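Local coordinates for HTH-type transcriptional activator AmpR (Pseudomonas aeruginosa PAO1, PDB 5MMH), which activates transcription of the beta-lactamase gene ampC as a LysR-family regulator whose effector domain, the part present here, recognises muropeptides derived from the cell wall, at residues P116-A121 against T175-G180; A81-L86 against V152-A157; D12-G17 against I41-S46; N50-A55 against A62-G67. All coordinates share one frame; numbering follows the deposited sequence.

In the fold
Along the chain contact 3 (12-17 with 41-46) closes first and contact 4 (50-55 with 62-67) follows, while the segments of contacts 1 and 2 alternate (81-86, 116-121, 152-157, 175-180). Contacts 2, 3 and 4 reach strands of one mixed sheet. Contacts 3 and 4, centres 16 Å apart, join where strand 13-19 lies beside strand 61-66; contacts 1 and 2, centres 9 Å apart, touch where loop 175-180 lies against strand 73-86. The centres of contacts 1 and 3 lie 35 Å apart on opposite sides of the chain's centre. Phe65 of contact 4 touches Ala81 and Gly180, linking the two halves of this effector domain, consistent with the two-lobed periplasmic-binding-protein-like fold of LysR regulators.

Contact 1 (P116-A121 against T175-G180); sequences PLWFQA and TEVSTG
The last turns of helix 114-121 pack against the irregular segment 175-180, with the closest backbone approach at Trp118 and Val177, whose CA atoms lie 5.5 Å apart. Trp118 carries the polar part of the contact: CG sits anti to the backbone N (chi1 -177°), which brings the indole alongside the loop, and NE1 donates to Thr175 O over 3.0 Å. The N-H...O angle is 151°; the acceptor lies near the indole plane, whereas the donor stands well above the carbonyl plane of Thr175. Thr175 also sets its methyl over one face of the indole, CG2 lying 4.2 Å from the centroid of the five-membered ring of Trp118, a CH-pi contact. The same methyl reaches the helix end, 3.7 Å from Ala121 CB. Val177 meets the indole at its edge, CG1 being 3.7 Å from Trp118 CD1. Its other branch, CG2, lies 4.0 Å from Leu117 CB, so the two methyls divide between neighbouring helix residues. The side chains of Leu117 and Thr179 cross obliquely, CD1 of Leu117 lying 4.0 Å from CG2 of Thr179. Thr175 O takes a second hydrogen bond from Thr84 OG1, and Val177 pairs through its backbone with Leu83. This is surface packing of helix 114-121 on the loop leading into strand 181-187 of the LysR effector domain; the loop lies against strand 73-86, which Trp118 also touches through Val85.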
loop_
_atom_site.group_PDB
_atom_site.type_symbol
_atom_site.label_atom_id
_atom_site.label_comp_id
_atom_site.label_asym_id
_atom_site.label_seq_id
_atom_site.Cartn_x
_atom_site.Cartn_y
_atom_site.Cartn_z
ATOM N N PRO A 116 -9.116 18.811 -7.781
ATOM C CA PRO A 116 -9.910 19.837 -8.477
ATOM C C PRO A 116 -11.213 19.288 -9.029
ATOM O O PRO A 116 -12.244 19.965 -8.943
ATOM C CB PRO A 116 -8.970 20.336 -9.588
ATOM C CG PRO A 116 -7.851 19.377 -9.643
ATOM C CD PRO A 116 -7.733 18.766 -8.284
ATOM N N LEU A 117 -11.217 18.064 -9.554
ATOM C CA LEU A 117 -12.471 17.490 -10.040
ATOM C C LEU A 117 -13.484 17.359 -8.921
ATOM O O LEU A 117 -14.668 17.655 -9.111
ATOM C CB LEU A 117 -12.225 16.133 -10.692
ATOM C CG LEU A 117 -11.811 16.218 -12.164
ATOM C CD1 LEU A 117 -11.485 14.850 -12.738
ATOM C CD2 LEU A 117 -12.919 16.886 -12.964
ATOM N N TRP A 118 -13.034 16.939 -7.733
ATOM C CA TRP A 118 -13.970 16.752 -6.634
ATOM C C TRP A 118 -14.502 18.081 -6.122
ATOM O O TRP A 118 -15.693 18.191 -5.807
ATOM C CB TRP A 118 -13.313 15.989 -5.494
ATOM C CG TRP A 118 -14.264 15.699 -4.360
ATOM C CD1 TRP A 118 -15.021 14.576 -4.201
ATOM C CD2 TRP A 118 -14.538 16.531 -3.223
ATOM N NE1 TRP A 118 -15.749 14.652 -3.043
ATOM C CE2 TRP A 118 -15.470 15.842 -2.421
ATOM C CE3 TRP A 118 -14.080 17.785 -2.799
ATOM C CZ2 TRP A 118 -15.967 16.370 -1.227
ATOM C CZ3 TRP A 118 -14.575 18.313 -1.606
ATOM C CH2 TRP A 118 -15.501 17.605 -0.836
ATOM N N PHE A 119 -13.632 19.089 -5.998
ATOM C CA PHE A 119 -14.091 20.404 -5.562
ATOM C C PHE A 119 -15.179 20.928 -6.496
ATOM O O PHE A 119 -16.215 21.425 -6.043
ATOM C CB PHE A 119 -12.913 21.382 -5.484
ATOM C CG PHE A 119 -12.099 21.263 -4.210
ATOM C CD1 PHE A 119 -12.721 21.090 -2.980
ATOM C CD2 PHE A 119 -10.713 21.307 -4.247
ATOM C CE1 PHE A 119 -11.974 20.969 -1.808
ATOM C CE2 PHE A 119 -9.956 21.192 -3.083
ATOM C CZ PHE A 119 -10.584 21.020 -1.859
ATOM N N GLN A 120 -14.964 20.803 -7.807
ATOM C CA GLN A 120 -16.007 21.116 -8.775
ATOM C C GLN A 120 -17.313 20.433 -8.408
ATOM O O GLN A 120 -18.333 21.088 -8.181
ATOM C CB GLN A 120 -15.572 20.675 -10.159
ATOM C CG GLN A 120 -14.703 21.636 -10.885
ATOM C CD GLN A 120 -14.703 21.309 -12.350
ATOM O OE1 GLN A 120 -15.397 20.379 -12.785
ATOM N NE2 GLN A 120 -13.940 22.064 -13.128
ATOM N N ALA A 121 -17.289 19.104 -8.326
ATOM C CA ALA A 121 -18.495 18.360 -7.980
ATOM C C ALA A 121 -19.145 18.877 -6.700
ATOM O O ALA A 121 -20.362 18.757 -6.530
ATOM C CB ALA A 121 -18.168 16.876 -7.849
ATOM N N THR A 175 -20.669 14.523 -1.351
ATOM C CA THR A 175 -20.204 14.705 -2.720
ATOM C C THR A 175 -19.251 13.586 -3.144
ATOM O O THR A 175 -18.305 13.247 -2.419
ATOM C CB THR A 175 -19.518 16.068 -2.848
ATOM O OG1 THR A 175 -20.451 17.108 -2.541
ATOM C CG2 THR A 175 -19.011 16.287 -4.264
ATOM N N GLU A 176 -19.517 13.004 -4.320
ATOM C CA GLU A 176 -18.619 12.084 -5.014
ATOM C C GLU A 176 -18.191 12.698 -6.337
ATOM O O GLU A 176 -18.801 13.647 -6.832
ATOM C CB GLU A 176 -19.279 10.736 -5.335
ATOM C CG GLU A 176 -19.841 9.963 -4.190
ATOM C CD GLU A 176 -20.474 8.679 -4.655
ATOM O OE1 GLU A 176 -20.795 8.591 -5.861
ATOM O OE2 GLU A 176 -20.661 7.760 -3.830
ATOM N N VAL A 177 -17.168 12.098 -6.938
ATOM C CA VAL A 177 -16.799 12.376 -8.319
ATOM C C VAL A 177 -16.319 11.080 -8.950
ATOM O O VAL A 177 -15.572 10.310 -8.333
ATOM C CB VAL A 177 -15.728 13.480 -8.415
ATOM C CG1 VAL A 177 -14.459 13.098 -7.599
ATOM C CG2 VAL A 177 -15.388 13.751 -9.860
ATOM N N SER A 178 -16.750 10.845 -10.184
ATOM C CA SER A 178 -16.466 9.620 -10.923
ATOM C C SER A 178 -15.281 9.879 -11.835
ATOM O O SER A 178 -15.414 10.573 -12.844
ATOM C CB SER A 178 -17.682 9.189 -11.748
ATOM O OG SER A 178 -18.647 8.497 -10.975
ATOM N N THR A 179 -14.122 9.330 -11.497
ATOM C CA THR A 179 -12.951 9.522 -12.339
ATOM C C THR A 179 -12.464 8.247 -13.009
ATOM O O THR A 179 -11.699 8.339 -13.972
ATOM C CB THR A 179 -11.793 10.115 -11.529
ATOM O OG1 THR A 179 -11.370 9.168 -10.543
ATOM C CG2 THR A 179 -12.242 11.384 -10.836
ATOM N N GLY A 180 -12.881 7.077 -12.536
ATOM C CA GLY A 180 -12.390 5.837 -13.103
ATOM C C GLY A 180 -13.156 4.643 -12.586
ATOM O O GLY A 180 -14.042 4.758 -11.736
#

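Contact 2 (A81-L86 against V152-A157); sequences APLTVL and VALAPA
Strands 83-86 and 153-156 run antiparallel with marked twist, their short axes 137° apart in direction and 4.3 Å apart at closest approach. Thr84 with Ala155 and Leu86 with Ala153 are hydrogen-bonded pairs, each closed by two backbone bonds; Val85 with Leu154 between them is a non-hydrogen-bonded pair. The straightest bond, at 171°, runs from Thr84 N to Ala155 O over 2.9 Å. From Ala153 N to Leu86 O the distance is 2.8 Å but the bond is more bent, at 146°, with the donor nearly along the C=O axis. Beyond the ladder a water bridges the two segments, donating to Pro82 O and accepting from Ala157 N.

Leu83 straddles two partners: CB lies 3.7 Å from Leu154 CD1, while CD2 rests 3.6 Å from Pro156 CD. Leu154 has CG anti to the backbone N, and its CD1 also reaches the carbonyl of Thr84. Val85 and Val152 cross obliquely through branches that are both anti to the backbone N, CG1 to CG1 at 3.5 Å. On the face shared by Thr84, Leu86, Ala153 and Ala155, Leu86 CD1 lies 4.3 Å from Ala155 CB. The hydroxyl of Thr84 is hydrogen-bonded to Thr175 O. Helix 139-147 covers the alanines through Met142, Leu143 and Ala146, whereas Trp115 of helix 114-121 meets Leu154 and Val152. Helices on both faces of this strand pair are consistent with the three-layer alpha-beta-alpha build of a LysR effector-domain lobe.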
loop_
_atom_site.group_PDB
_atom_site.type_symbol
_atom_site.label_atom_id
_atom_site.label_comp_id
_atom_site.label_asym_id
_atom_site.label_seq_id
_atom_site.Cartn_x
_atom_site.Cartn_y
_atom_site.Cartn_z
ATOM N N ALA A 81 -15.619 3.282 -9.409
ATOM C CA ALA A 81 -15.163 3.551 -8.044
ATOM C C ALA A 81 -15.126 5.058 -7.858
ATOM O O ALA A 81 -14.067 5.683 -8.001
ATOM C CB ALA A 81 -13.802 2.913 -7.760
ATOM N N PRO A 82 -16.266 5.675 -7.543
ATOM C CA PRO A 82 -16.273 7.120 -7.322
ATOM C C PRO A 82 -15.444 7.465 -6.103
ATOM O O PRO A 82 -15.361 6.698 -5.140
ATOM C CB PRO A 82 -17.753 7.452 -7.093
ATOM C CG PRO A 82 -18.501 6.225 -7.495
ATOM C CD PRO A 82 -17.583 5.081 -7.266
ATOM N N LEU A 83 -14.842 8.639 -6.155
ATOM C CA LEU A 83 -13.949 9.123 -5.114
ATOM C C LEU A 83 -14.703 10.039 -4.155
ATOM O O LEU A 83 -15.505 10.876 -4.583
ATOM C CB LEU A 83 -12.776 9.883 -5.734
ATOM C CG LEU A 83 -11.850 9.098 -6.655
ATOM C CD1 LEU A 83 -10.655 9.945 -7.064
ATOM C CD2 LEU A 83 -11.386 7.827 -5.964
ATOM N N THR A 84 -14.427 9.893 -2.860
ATOM C CA THR A 84 -14.995 10.783 -1.861
ATOM C C THR A 84 -13.938 11.130 -0.817
ATOM O O THR A 84 -12.895 10.480 -0.713
ATOM C CB THR A 84 -16.230 10.157 -1.195
ATOM O OG1 THR A 84 -17.067 11.200 -0.693
ATOM C CG2 THR A 84 -15.833 9.215 -0.047
ATOM N N VAL A 85 -14.233 12.163 -0.031
ATOM C CA VAL A 85 -13.361 12.591 1.058
ATOM C C VAL A 85 -13.491 11.624 2.228
ATOM O O VAL A 85 -14.604 11.325 2.677
ATOM C CB VAL A 85 -13.702 14.025 1.486
ATOM C CG1 VAL A 85 -13.099 14.323 2.829
ATOM C CG2 VAL A 85 -13.213 15.030 0.444
ATOM N N LEU A 86 -12.347 11.133 2.733
ATOM C CA LEU A 86 -12.307 10.224 3.867
ATOM C C LEU A 86 -11.267 10.724 4.857
ATOM O O LEU A 86 -10.187 11.170 4.458
ATOM C CB LEU A 86 -11.983 8.793 3.421
ATOM C CG LEU A 86 -13.025 8.150 2.496
ATOM C CD1 LEU A 86 -12.478 6.868 1.906
ATOM C CD2 LEU A 86 -14.307 7.861 3.257
ATOM N N VAL A 152 -6.412 14.706 4.941
ATOM C CA VAL A 152 -7.727 14.319 4.448
ATOM C C VAL A 152 -7.548 13.557 3.143
ATOM O O VAL A 152 -6.918 14.061 2.205
ATOM C CB VAL A 152 -8.635 15.545 4.268
ATOM C CG1 VAL A 152 -9.732 15.239 3.294
ATOM C CG2 VAL A 152 -9.248 15.923 5.599
ATOM N N ALA A 153 -8.102 12.339 3.088
ATOM C CA ALA A 153 -7.967 11.456 1.934
ATOM C C ALA A 153 -9.092 11.647 0.919
ATOM O O ALA A 153 -10.210 12.049 1.250
ATOM C CB ALA A 153 -7.938 9.994 2.372
ATOM N N LEU A 154 -8.772 11.330 -0.334
ATOM C CA LEU A 154 -9.718 11.291 -1.442
ATOM C C LEU A 154 -9.501 9.960 -2.149
ATOM O O LEU A 154 -8.479 9.763 -2.820
ATOM C CB LEU A 154 -9.515 12.473 -2.391
ATOM C CG LEU A 154 -10.326 12.505 -3.690
ATOM C CD1 LEU A 154 -11.828 12.558 -3.406
ATOM C CD2 LEU A 154 -9.887 13.689 -4.539
ATOM N N ALA A 155 -10.460 9.054 -2.002
ATOM C CA ALA A 155 -10.252 7.651 -2.328
ATOM C C ALA A 155 -11.615 7.018 -2.580
ATOM O O ALA A 155 -12.652 7.637 -2.297
ATOM C CB ALA A 155 -9.510 6.932 -1.187
ATOM N N PRO A 156 -11.652 5.789 -3.112
ATOM C CA PRO A 156 -12.947 5.111 -3.340
ATOM C C PRO A 156 -13.526 4.574 -2.039
ATOM O O PRO A 156 -12.929 3.710 -1.394
ATOM C CB PRO A 156 -12.588 3.967 -4.302
ATOM C CG PRO A 156 -11.246 4.320 -4.874
ATOM C CD PRO A 156 -10.542 5.076 -3.773
ATOM N N ALA A 157 -14.701 5.085 -1.657
ATOM C CA ALA A 157 -15.362 4.623 -0.433
ATOM C C ALA A 157 -15.611 3.124 -0.466
ATOM O O ALA A 157 -15.492 2.441 0.559
ATOM C CB ALA A 157 -16.699 5.348 -0.229
HETATM O O HOH W 1 -16.235 7.227 -2.685
#

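Contact 3 (D12-G17 against I41-S46); sequences DVLTVG and IDLRLS
Ile41 opens the segment beside Leu14, its CG2 at 3.8 Å from Leu14 CB. Asp42 starts the parallel ladder: its N donates to Asp12 O (3.0 Å, 171°) and its O accepts from Leu14 N. Its carboxylate pairs with Arg132 of the second subunit; OD1 also lies near Arg44 NE but well out of the guanidinium plane, so only charges interact. Leu43, with CG anti to the backbone N, lies side by side with Leu14; Leu43 CD1 is 3.8 Å from Leu14 CD2. Arg44 N makes the shortest rung, 2.7 Å to Leu14 O, and Arg44 O accepts from Val16 N. Its chain, bent at chi2 (80°), folds back so that Val13 CG2 sits over one face of the guanidinium, a very tight 3.0 Å from Arg44 NH1. Leu45 turns CD1 to Val16 O; Ser46 N donates to Val16 O, and the ladder runs on to Ala18. In this beta-alpha-beta unit, Leu14, Val16, Leu43 and Leu45 are buried under helices 20-37 and 194-215, whereas Val13, Asp42 and Arg44 lie on the other face. Asp42 probably offsets the like charges of Arg44 and Arg132 of the second subunit, into which the sheet continues at Leu45 and Ser46.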
loop_
_atom_site.group_PDB
_atom_site.type_symbol
_atom_site.label_atom_id
_atom_site.label_comp_id
_atom_site.label_asym_id
_atom_site.label_seq_id
_atom_site.Cartn_x
_atom_site.Cartn_y
_atom_site.Cartn_z
ATOM N N ASP A 12 -4.877 -26.642 -13.335
ATOM C CA ASP A 12 -4.378 -25.669 -14.309
ATOM C C ASP A 12 -3.905 -24.436 -13.551
ATOM O O ASP A 12 -4.444 -24.111 -12.491
ATOM C CB ASP A 12 -5.454 -25.281 -15.325
ATOM C CG ASP A 12 -5.737 -26.378 -16.331
ATOM O OD1 ASP A 12 -4.833 -27.208 -16.582
ATOM O OD2 ASP A 12 -6.870 -26.409 -16.865
ATOM N N VAL A 13 -2.910 -23.751 -14.074
ATOM C CA VAL A 13 -2.341 -22.617 -13.363
ATOM C C VAL A 13 -2.982 -21.335 -13.870
ATOM O O VAL A 13 -3.210 -21.166 -15.076
ATOM C CB VAL A 13 -0.802 -22.588 -13.497
ATOM C CG1 VAL A 13 -0.351 -21.971 -14.823
ATOM C CG2 VAL A 13 -0.202 -21.855 -12.328
ATOM N N LEU A 14 -3.299 -20.437 -12.936
ATOM C CA LEU A 14 -3.852 -19.128 -13.262
ATOM C C LEU A 14 -3.165 -18.067 -12.417
ATOM O O LEU A 14 -3.176 -18.154 -11.188
ATOM C CB LEU A 14 -5.353 -19.116 -13.012
ATOM C CG LEU A 14 -6.026 -17.754 -13.099
ATOM C CD1 LEU A 14 -5.909 -17.178 -14.487
ATOM C CD2 LEU A 14 -7.483 -17.864 -12.674
ATOM N N THR A 15 -2.589 -17.055 -13.059
ATOM C CA THR A 15 -1.884 -16.000 -12.350
ATOM C C THR A 15 -2.589 -14.665 -12.572
ATOM O O THR A 15 -2.688 -14.184 -13.705
ATOM C CB THR A 15 -0.415 -15.943 -12.785
ATOM O OG1 THR A 15 -0.348 -15.636 -14.179
ATOM C CG2 THR A 15 0.232 -17.295 -12.585
ATOM N N VAL A 16 -3.090 -14.076 -11.488
ATOM C CA VAL A 16 -3.792 -12.798 -11.545
ATOM C C VAL A 16 -3.069 -11.804 -10.644
ATOM O O VAL A 16 -2.703 -12.141 -9.515
ATOM C CB VAL A 16 -5.266 -12.931 -11.132
ATOM C CG1 VAL A 16 -5.936 -11.565 -11.147
ATOM C CG2 VAL A 16 -6.018 -13.896 -12.078
ATOM N N GLY A 17 -2.857 -10.598 -11.160
ATOM C CA GLY A 17 -2.376 -9.461 -10.381
ATOM C C GLY A 17 -3.464 -8.403 -10.284
ATOM O O GLY A 17 -4.178 -8.138 -11.256
ATOM N N ILE A 41 -8.588 -25.054 -10.073
ATOM C CA ILE A 41 -7.753 -23.964 -10.549
ATOM C C ILE A 41 -6.794 -23.587 -9.433
ATOM O O ILE A 41 -7.204 -23.324 -8.294
ATOM C CB ILE A 41 -8.595 -22.756 -10.973
ATOM C CG1 ILE A 41 -9.491 -23.101 -12.173
ATOM C CG2 ILE A 41 -7.656 -21.563 -11.261
ATOM C CD1 ILE A 41 -10.328 -21.950 -12.659
ATOM N N ASP A 42 -5.518 -23.561 -9.759
ATOM C CA ASP A 42 -4.503 -23.174 -8.793
ATOM C C ASP A 42 -4.177 -21.709 -9.088
ATOM O O ASP A 42 -3.525 -21.376 -10.081
ATOM C CB ASP A 42 -3.295 -24.096 -8.909
ATOM C CG ASP A 42 -2.111 -23.632 -8.113
ATOM O OD1 ASP A 42 -0.970 -23.993 -8.470
ATOM O OD2 ASP A 42 -2.300 -22.880 -7.131
ATOM N N LEU A 43 -4.710 -20.824 -8.243
ATOM C CA LEU A 43 -4.624 -19.383 -8.447
ATOM C C LEU A 43 -3.359 -18.830 -7.801
ATOM O O LEU A 43 -3.066 -19.133 -6.643
ATOM C CB LEU A 43 -5.852 -18.686 -7.853
ATOM C CG LEU A 43 -6.007 -17.185 -7.920
ATOM C CD1 LEU A 43 -6.129 -16.749 -9.350
ATOM C CD2 LEU A 43 -7.237 -16.834 -7.144
ATOM N N ARG A 44 -2.599 -18.047 -8.562
ATOM C CA ARG A 44 -1.466 -17.302 -8.027
ATOM C C ARG A 44 -1.823 -15.819 -8.051
ATOM O O ARG A 44 -1.709 -15.147 -9.080
ATOM C CB ARG A 44 -0.191 -17.595 -8.814
ATOM C CG ARG A 44 0.614 -18.789 -8.286
ATOM C CD ARG A 44 -0.001 -20.050 -8.772
ATOM N NE ARG A 44 0.918 -21.179 -8.675
ATOM C CZ ARG A 44 1.825 -21.443 -9.603
ATOM N NH1 ARG A 44 1.947 -20.589 -10.618
ATOM N NH2 ARG A 44 2.606 -22.494 -9.504
ATOM N N LEU A 45 -2.214 -15.311 -6.895
ATOM C CA LEU A 45 -2.573 -13.917 -6.742
ATOM C C LEU A 45 -1.363 -13.119 -6.282
ATOM O O LEU A 45 -0.649 -13.544 -5.370
ATOM C CB LEU A 45 -3.714 -13.794 -5.732
ATOM C CG LEU A 45 -4.353 -12.418 -5.568
ATOM C CD1 LEU A 45 -4.856 -11.925 -6.923
ATOM C CD2 LEU A 45 -5.478 -12.566 -4.568
ATOM N N SER A 46 -1.124 -11.975 -6.925
ATOM C CA SER A 46 -0.153 -11.000 -6.453
ATOM C C SER A 46 -0.764 -9.604 -6.509
ATOM O O SER A 46 -1.689 -9.347 -7.294
ATOM C CB SER A 46 1.150 -11.063 -7.291
ATOM O OG SER A 46 0.912 -10.772 -8.653
#

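Contact 4 (N50-A55 against A62-G67); sequences NRVDIA and AIRFGG
Asn50 makes two of the three hydrogen bonds between the segments through its side chain and accepts the third at its carbonyl. Its carboxamide spans the backbone of Phe65: OD1 accepts from Phe65 N over 2.9 Å, nearly straight at 175°, and ND2 donates to Phe65 O over 3.0 Å at 169°. Both acceptors are used on a lone pair, and Phe65 O lies in the amide plane, so the pair fixes the rotation of the amide. The carbonyl takes its bond from Arg64 NH2, Asn50 O lying 3.2 Å away at the guanidinium edge, but the donor stands above the carbonyl plane. Amide and guanidinium are turned almost perpendicular, 88° apart.

At Arg51 the CA comes obliquely near Arg64 NH2, while its side chain leads off to a cation-pi contact with Tyr110. Val52 lays CG1 over one face of the Arg64 guanidinium, 3.7 Å from NE of Arg64, and the same methyl meets Ala62 CB at 3.9 Å. A water donates to Val52 O and accepts a weak bond from Arg64 NH1. Arg64 gets there by a bend at chi3. Asp53 is at the N-cap of the short, weakly bonded helix 54-57, its OD1 making a weak bond to Ala56 N, and Ile54 then drops CG1 to 3.8 Å from Ala62 CB.

Within the LysR effector domain the segment links strand 42-48 to strand 61-66, which lies between strands 13-19 and 181-187 in the sheet. Ile54 reaches Thr185 and Leu187 of strand 181-187, Trp70 adds a cation-pi partner for Arg64, and Phe65 meets Tyr182 edge-to-face.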
loop_
_atom_site.group_PDB
_atom_site.type_symbol
_atom_site.label_atom_id
_atom_site.label_comp_id
_atom_site.label_asym_id
_atom_site.label_seq_id
_atom_site.Cartn_x
_atom_site.Cartn_y
_atom_site.Cartn_z
ATOM N N ASN A 50 -0.829 -0.329 -9.492
ATOM C CA ASN A 50 -1.476 0.312 -10.638
ATOM C C ASN A 50 -0.538 0.775 -11.745
ATOM O O ASN A 50 -1.000 1.438 -12.684
ATOM C CB ASN A 50 -2.322 1.520 -10.240
ATOM C CG ASN A 50 -3.596 1.590 -11.028
ATOM O OD1 ASN A 50 -4.284 0.577 -11.191
ATOM N ND2 ASN A 50 -3.903 2.770 -11.569
ATOM N N ARG A 51 0.752 0.476 -11.671
ATOM C CA ARG A 51 1.640 0.581 -12.822
ATOM C C ARG A 51 2.039 -0.804 -13.328
ATOM O O ARG A 51 3.093 -0.979 -13.943
ATOM C CB ARG A 51 2.868 1.423 -12.479
ATOM C CG ARG A 51 2.537 2.888 -12.222
ATOM C CD ARG A 51 3.358 3.805 -13.119
ATOM N NE ARG A 51 3.199 5.224 -12.787
ATOM C CZ ARG A 51 2.322 6.048 -13.359
ATOM N NH1 ARG A 51 1.513 5.600 -14.308
ATOM N NH2 ARG A 51 2.261 7.327 -12.992
ATOM N N VAL A 52 1.170 -1.791 -13.093
ATOM C CA VAL A 52 1.501 -3.187 -13.335
ATOM C C VAL A 52 1.926 -3.412 -14.783
ATOM O O VAL A 52 1.371 -2.828 -15.722
ATOM C CB VAL A 52 0.288 -4.054 -12.959
ATOM C CG1 VAL A 52 -0.957 -3.615 -13.756
ATOM C CG2 VAL A 52 0.584 -5.510 -13.173
ATOM N N ASP A 53 2.925 -4.264 -14.964
ATOM C CA ASP A 53 3.460 -4.642 -16.270
ATOM C C ASP A 53 3.154 -6.126 -16.442
ATOM O O ASP A 53 3.854 -6.968 -15.863
ATOM C CB ASP A 53 4.965 -4.360 -16.323
ATOM C CG ASP A 53 5.553 -4.471 -17.732
ATOM O OD1 ASP A 53 5.170 -5.401 -18.484
ATOM O OD2 ASP A 53 6.422 -3.626 -18.080
ATOM N N ILE A 54 2.115 -6.450 -17.228
ATOM C CA ILE A 54 1.623 -7.829 -17.277
ATOM C C ILE A 54 2.745 -8.782 -17.654
ATOM O O ILE A 54 2.969 -9.803 -16.993
ATOM C CB ILE A 54 0.447 -7.960 -18.263
ATOM C CG1 ILE A 54 -0.820 -7.310 -17.708
ATOM C CG2 ILE A 54 0.212 -9.444 -18.616
ATOM C CD1 ILE A 54 -2.058 -7.617 -18.553
ATOM N N ALA A 55 3.452 -8.471 -18.739
ATOM C CA ALA A 55 4.460 -9.388 -19.263
ATOM C C ALA A 55 5.617 -9.589 -18.282
ATOM O O ALA A 55 6.056 -10.722 -18.063
ATOM C CB ALA A 55 4.961 -8.877 -20.615
ATOM N N ALA A 62 -4.517 -8.736 -15.242
ATOM C CA ALA A 62 -4.261 -7.687 -14.266
ATOM C C ALA A 62 -5.521 -6.857 -14.051
ATOM O O ALA A 62 -6.124 -6.384 -15.018
ATOM C CB ALA A 62 -3.117 -6.767 -14.707
ATOM N N ILE A 63 -5.909 -6.664 -12.794
ATOM C CA ILE A 63 -7.036 -5.806 -12.437
ATOM C C ILE A 63 -6.487 -4.460 -11.996
ATOM O O ILE A 63 -5.657 -4.384 -11.082
ATOM C CB ILE A 63 -7.892 -6.427 -11.324
ATOM C CG1 ILE A 63 -8.543 -7.736 -11.794
ATOM C CG2 ILE A 63 -8.940 -5.404 -10.809
ATOM C CD1 ILE A 63 -9.228 -8.505 -10.647
ATOM N N ARG A 64 -6.924 -3.384 -12.633
ATOM C CA ARG A 64 -6.357 -2.087 -12.283
ATOM C C ARG A 64 -7.432 -1.022 -12.405
ATOM O O ARG A 64 -8.559 -1.291 -12.831
ATOM C CB ARG A 64 -5.141 -1.784 -13.151
ATOM C CG ARG A 64 -5.428 -1.817 -14.606
ATOM C CD ARG A 64 -4.155 -2.059 -15.377
ATOM N NE ARG A 64 -3.178 -1.004 -15.136
ATOM C CZ ARG A 64 -2.165 -0.733 -15.951
ATOM N NH1 ARG A 64 -1.995 -1.443 -17.063
ATOM N NH2 ARG A 64 -1.334 0.262 -15.663
ATOM N N PHE A 65 -7.069 0.198 -12.024
ATOM C CA PHE A 65 -7.996 1.317 -11.925
ATOM C C PHE A 65 -7.655 2.368 -12.976
ATOM O O PHE A 65 -6.486 2.720 -13.141
ATOM C CB PHE A 65 -7.946 1.943 -10.524
ATOM C CG PHE A 65 -8.765 3.212 -10.383
ATOM C CD1 PHE A 65 -10.102 3.156 -9.997
ATOM C CD2 PHE A 65 -8.195 4.463 -10.652
ATOM C CE1 PHE A 65 -10.864 4.331 -9.877
ATOM C CE2 PHE A 65 -8.930 5.630 -10.531
ATOM C CZ PHE A 65 -10.277 5.571 -10.139
ATOM N N GLY A 66 -8.675 2.881 -13.654
ATOM C CA GLY A 66 -8.523 4.013 -14.575
ATOM C C GLY A 66 -9.600 3.962 -15.659
ATOM O O GLY A 66 -10.732 3.593 -15.437
ATOM N N GLY A 67 -9.177 4.361 -16.880
ATOM C CA GLY A 67 -10.105 4.598 -17.964
ATOM C C GLY A 67 -10.300 3.446 -18.912
ATOM O O GLY A 67 -11.127 3.534 -19.828
HETATM O O HOH W 2 1.025 -1.028 -17.385
#